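Local coordinates for DUF357 domain-containing protein (Archaeoglobus fulgidus DSM 4304, PDB 2OO2) that is of unknown function but forms a small, mostly helical domain, two copies of which pack with two-fold symmetry and may form a dimer, at the interface of chains A and B. Residues are numbered along the deposited sequence; one frame, centred on the assembly and turned at random. Chains: chain A/B, Hypothetical protein AF_1782.

The interface of chains A and B. Residues chain A 59-60, 62-64, 67; chain B 59-60, 62-64, 67.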
loop_
_atom_site.group_PDB
_atom_site.type_symbol
_atom_site.label_atom_id
_atom_site.label_comp_id
_atom_site.label_asym_id
_atom_site.label_seq_id
_atom_site.Cartn_x
_atom_site.Cartn_y
_atom_site.Cartn_z
ATOM N N VAL A 59 4.542 0.833 1.945
ATOM C CA VAL A 59 3.697 0.167 0.940
ATOM C C VAL A 59 2.972 1.313 0.248
ATOM O O VAL A 59 2.949 1.285 -1.013
ATOM C CB VAL A 59 2.681 -0.695 1.530
ATOM C CG1 VAL A 59 1.870 -1.354 0.521
ATOM C CG2 VAL A 59 3.459 -1.908 2.253
ATOM N N TRP A 60 2.368 2.238 1.009
ATOM C CA TRP A 60 1.704 3.423 0.298
ATOM C C TRP A 60 2.711 4.119 -0.576
ATOM O O TRP A 60 2.317 4.556 -1.745
ATOM C CB TRP A 60 1.075 4.431 1.290
ATOM C CG TRP A 60 -0.334 4.024 1.695
ATOM C CD1 TRP A 60 -0.706 3.326 2.842
ATOM C CD2 TRP A 60 -1.525 4.192 0.944
ATOM N NE1 TRP A 60 -2.035 3.160 2.921
ATOM C CE2 TRP A 60 -2.589 3.656 1.724
ATOM C CE3 TRP A 60 -1.804 4.754 -0.334
ATOM C CZ2 TRP A 60 -3.888 3.602 1.289
ATOM C CZ3 TRP A 60 -3.122 4.764 -0.742
ATOM C CH2 TRP A 60 -4.163 4.199 0.038
ATOM N N TRP A 62 5.370 2.988 -2.172
ATOM C CA TRP A 62 5.511 2.154 -3.361
ATOM C C TRP A 62 4.289 2.127 -4.304
ATOM O O TRP A 62 4.467 2.110 -5.554
ATOM C CB TRP A 62 5.926 0.742 -2.949
ATOM C CG TRP A 62 7.399 0.636 -2.818
ATOM C CD1 TRP A 62 8.139 0.480 -1.622
ATOM C CD2 TRP A 62 8.369 0.620 -3.881
ATOM N NE1 TRP A 62 9.453 0.406 -1.924
ATOM C CE2 TRP A 62 9.641 0.455 -3.287
ATOM C CE3 TRP A 62 8.281 0.724 -5.296
ATOM C CZ2 TRP A 62 10.826 0.421 -4.041
ATOM C CZ3 TRP A 62 9.442 0.670 -6.024
ATOM C CH2 TRP A 62 10.699 0.546 -5.409
ATOM N N ALA A 63 3.067 2.161 -3.739
ATOM C CA ALA A 63 1.866 2.091 -4.560
ATOM C C ALA A 63 1.754 3.392 -5.374
ATOM O O ALA A 63 1.386 3.315 -6.537
ATOM C CB ALA A 63 0.590 1.903 -3.752
ATOM N N TRP A 64 2.007 4.550 -4.773
ATOM C CA TRP A 64 1.906 5.868 -5.506
ATOM C C TRP A 64 2.929 5.850 -6.633
ATOM O O TRP A 64 2.640 6.363 -7.770
ATOM C CB TRP A 64 2.168 7.081 -4.605
ATOM C CG TRP A 64 0.923 7.482 -3.825
ATOM C CD1 TRP A 64 0.604 7.096 -2.549
ATOM C CD2 TRP A 64 -0.176 8.245 -4.312
ATOM N NE1 TRP A 64 -0.643 7.607 -2.201
ATOM C CE2 TRP A 64 -1.139 8.312 -3.276
ATOM C CE3 TRP A 64 -0.442 8.895 -5.539
ATOM C CZ2 TRP A 64 -2.357 9.002 -3.427
ATOM C CZ3 TRP A 64 -1.648 9.607 -5.671
ATOM C CH2 TRP A 64 -2.583 9.642 -4.641
ATOM N N ILE A 67 1.863 2.763 -9.305
ATOM C CA ILE A 67 0.622 3.127 -9.990
ATOM C C ILE A 67 0.810 4.410 -10.824
ATOM O O ILE A 67 0.224 4.521 -11.919
ATOM C CB ILE A 67 -0.621 3.182 -9.038
ATOM C CG1 ILE A 67 -0.842 1.814 -8.360
ATOM C CG2 ILE A 67 -1.864 3.608 -9.817
ATOM C CD1 ILE A 67 -1.770 1.834 -7.092
ATOM N N VAL B 59 -3.366 -3.108 2.028
ATOM C CA VAL B 59 -2.887 -1.735 1.799
ATOM C C VAL B 59 -2.815 -1.617 0.283
ATOM O O VAL B 59 -3.315 -0.576 -0.225
ATOM C CB VAL B 59 -1.543 -1.507 2.315
ATOM C CG1 VAL B 59 -1.097 -0.142 2.092
ATOM C CG2 VAL B 59 -1.632 -1.627 3.921
ATOM N N TRP B 60 -2.189 -2.585 -0.404
ATOM C CA TRP B 60 -2.188 -2.486 -1.934
ATOM C C TRP B 60 -3.603 -2.394 -2.437
ATOM O O TRP B 60 -3.850 -1.588 -3.438
ATOM C CB TRP B 60 -1.463 -3.679 -2.602
ATOM C CG TRP B 60 0.038 -3.451 -2.696
ATOM C CD1 TRP B 60 1.010 -3.915 -1.812
ATOM C CD2 TRP B 60 0.727 -2.649 -3.639
ATOM N NE1 TRP B 60 2.248 -3.572 -2.201
ATOM C CE2 TRP B 60 2.115 -2.737 -3.329
ATOM C CE3 TRP B 60 0.303 -1.850 -4.739
ATOM C CZ2 TRP B 60 3.084 -2.045 -4.008
ATOM C CZ3 TRP B 60 1.285 -1.209 -5.467
ATOM C CH2 TRP B 60 2.659 -1.288 -5.122
ATOM N N TRP B 62 -6.329 -1.132 -1.069
ATOM C CA TRP B 62 -6.750 0.244 -0.827
ATOM C C TRP B 62 -6.067 1.314 -1.705
ATOM O O TRP B 62 -6.741 2.292 -2.133
ATOM C CB TRP B 62 -6.604 0.569 0.660
ATOM C CG TRP B 62 -7.814 0.167 1.415
ATOM C CD1 TRP B 62 -7.925 -0.894 2.345
ATOM C CD2 TRP B 62 -9.104 0.803 1.395
ATOM N NE1 TRP B 62 -9.185 -0.925 2.829
ATOM C CE2 TRP B 62 -9.931 0.107 2.306
ATOM C CE3 TRP B 62 -9.644 1.914 0.689
ATOM C CZ2 TRP B 62 -11.277 0.452 2.517
ATOM C CZ3 TRP B 62 -10.953 2.253 0.918
ATOM C CH2 TRP B 62 -11.767 1.522 1.799
ATOM N N ALA B 63 -4.768 1.132 -2.010
ATOM C CA ALA B 63 -4.043 2.120 -2.794
ATOM C C ALA B 63 -4.596 2.108 -4.230
ATOM O O ALA B 63 -4.741 3.178 -4.802
ATOM C CB ALA B 63 -2.541 1.873 -2.842
ATOM N N TRP B 64 -4.843 0.939 -4.813
ATOM C CA TRP B 64 -5.378 0.849 -6.225
ATOM C C TRP B 64 -6.741 1.526 -6.248
ATOM O O TRP B 64 -7.085 2.240 -7.253
ATOM C CB TRP B 64 -5.520 -0.594 -6.725
ATOM C CG TRP B 64 -4.200 -1.142 -7.247
ATOM C CD1 TRP B 64 -3.294 -1.890 -6.541
ATOM C CD2 TRP B 64 -3.623 -0.894 -8.525
ATOM N NE1 TRP B 64 -2.178 -2.148 -7.333
ATOM C CE2 TRP B 64 -2.362 -1.538 -8.555
ATOM C CE3 TRP B 64 -4.059 -0.187 -9.669
ATOM C CZ2 TRP B 64 -1.522 -1.494 -9.684
ATOM C CZ3 TRP B 64 -3.228 -0.173 -10.804
ATOM C CH2 TRP B 64 -1.985 -0.801 -10.798
ATOM N N ILE B 67 -6.185 5.600 -5.299
ATOM C CA ILE B 67 -5.471 6.256 -6.396
ATOM C C ILE B 67 -6.292 6.197 -7.700
ATOM O O ILE B 67 -6.262 7.164 -8.486
ATOM C CB ILE B 67 -3.997 5.753 -6.567
ATOM C CG1 ILE B 67 -3.193 5.992 -5.272
ATOM C CG2 ILE B 67 -3.335 6.453 -7.752
ATOM C CD1 ILE B 67 -1.853 5.177 -5.152
#
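A:Val59, A:Trp60, A:Ala63, A:Trp64 and A:Ile67 meet the same residues of chain B in an apolar, two-fold symmetric helix-helix interface, which joins the two copies of the deposited assembly and may also be a dimer contact in solution. The two copies of helix 51-70 run in the same direction, crossing at a shallow angle, and every contact recurs with the chains exchanged. The two alanines let the helices come close: A:Ala63 CB and B:Ala63 CB touch methyl to methyl at 3.3 Å, a tight fit. Beside them the benzene end of A:Trp60 reaches the opposite backbone, with CZ3 3.5 Å from B:Ala63 CA. At the pyrrole end of this indole, B:Val59 CG1 sits over the five-membered ring, 3.8 Å from its centroid. Anti to the backbone N (chi1 -179°), this methyl faces the partner and also meets A:Val59 CG1 at 3.6 Å. Further along, the side chain of B:Ile67 lies across one face of A:Trp64 with CG1 above the six-membered ring; CD1, turned anti to CA (chi2 163°), is carried on over the five-membered ring, 3.7 Å from that centroid. An alanine in place of A:Trp64 would probably open a gap beneath B:Ile67, leaving its CG1-CD1 arm without the flat surface it rests on and freer to turn. The other branches of the isoleucines meet tip to tip, A:Ile67 CG2 lying 3.8 Å from B:Ile67 CG2.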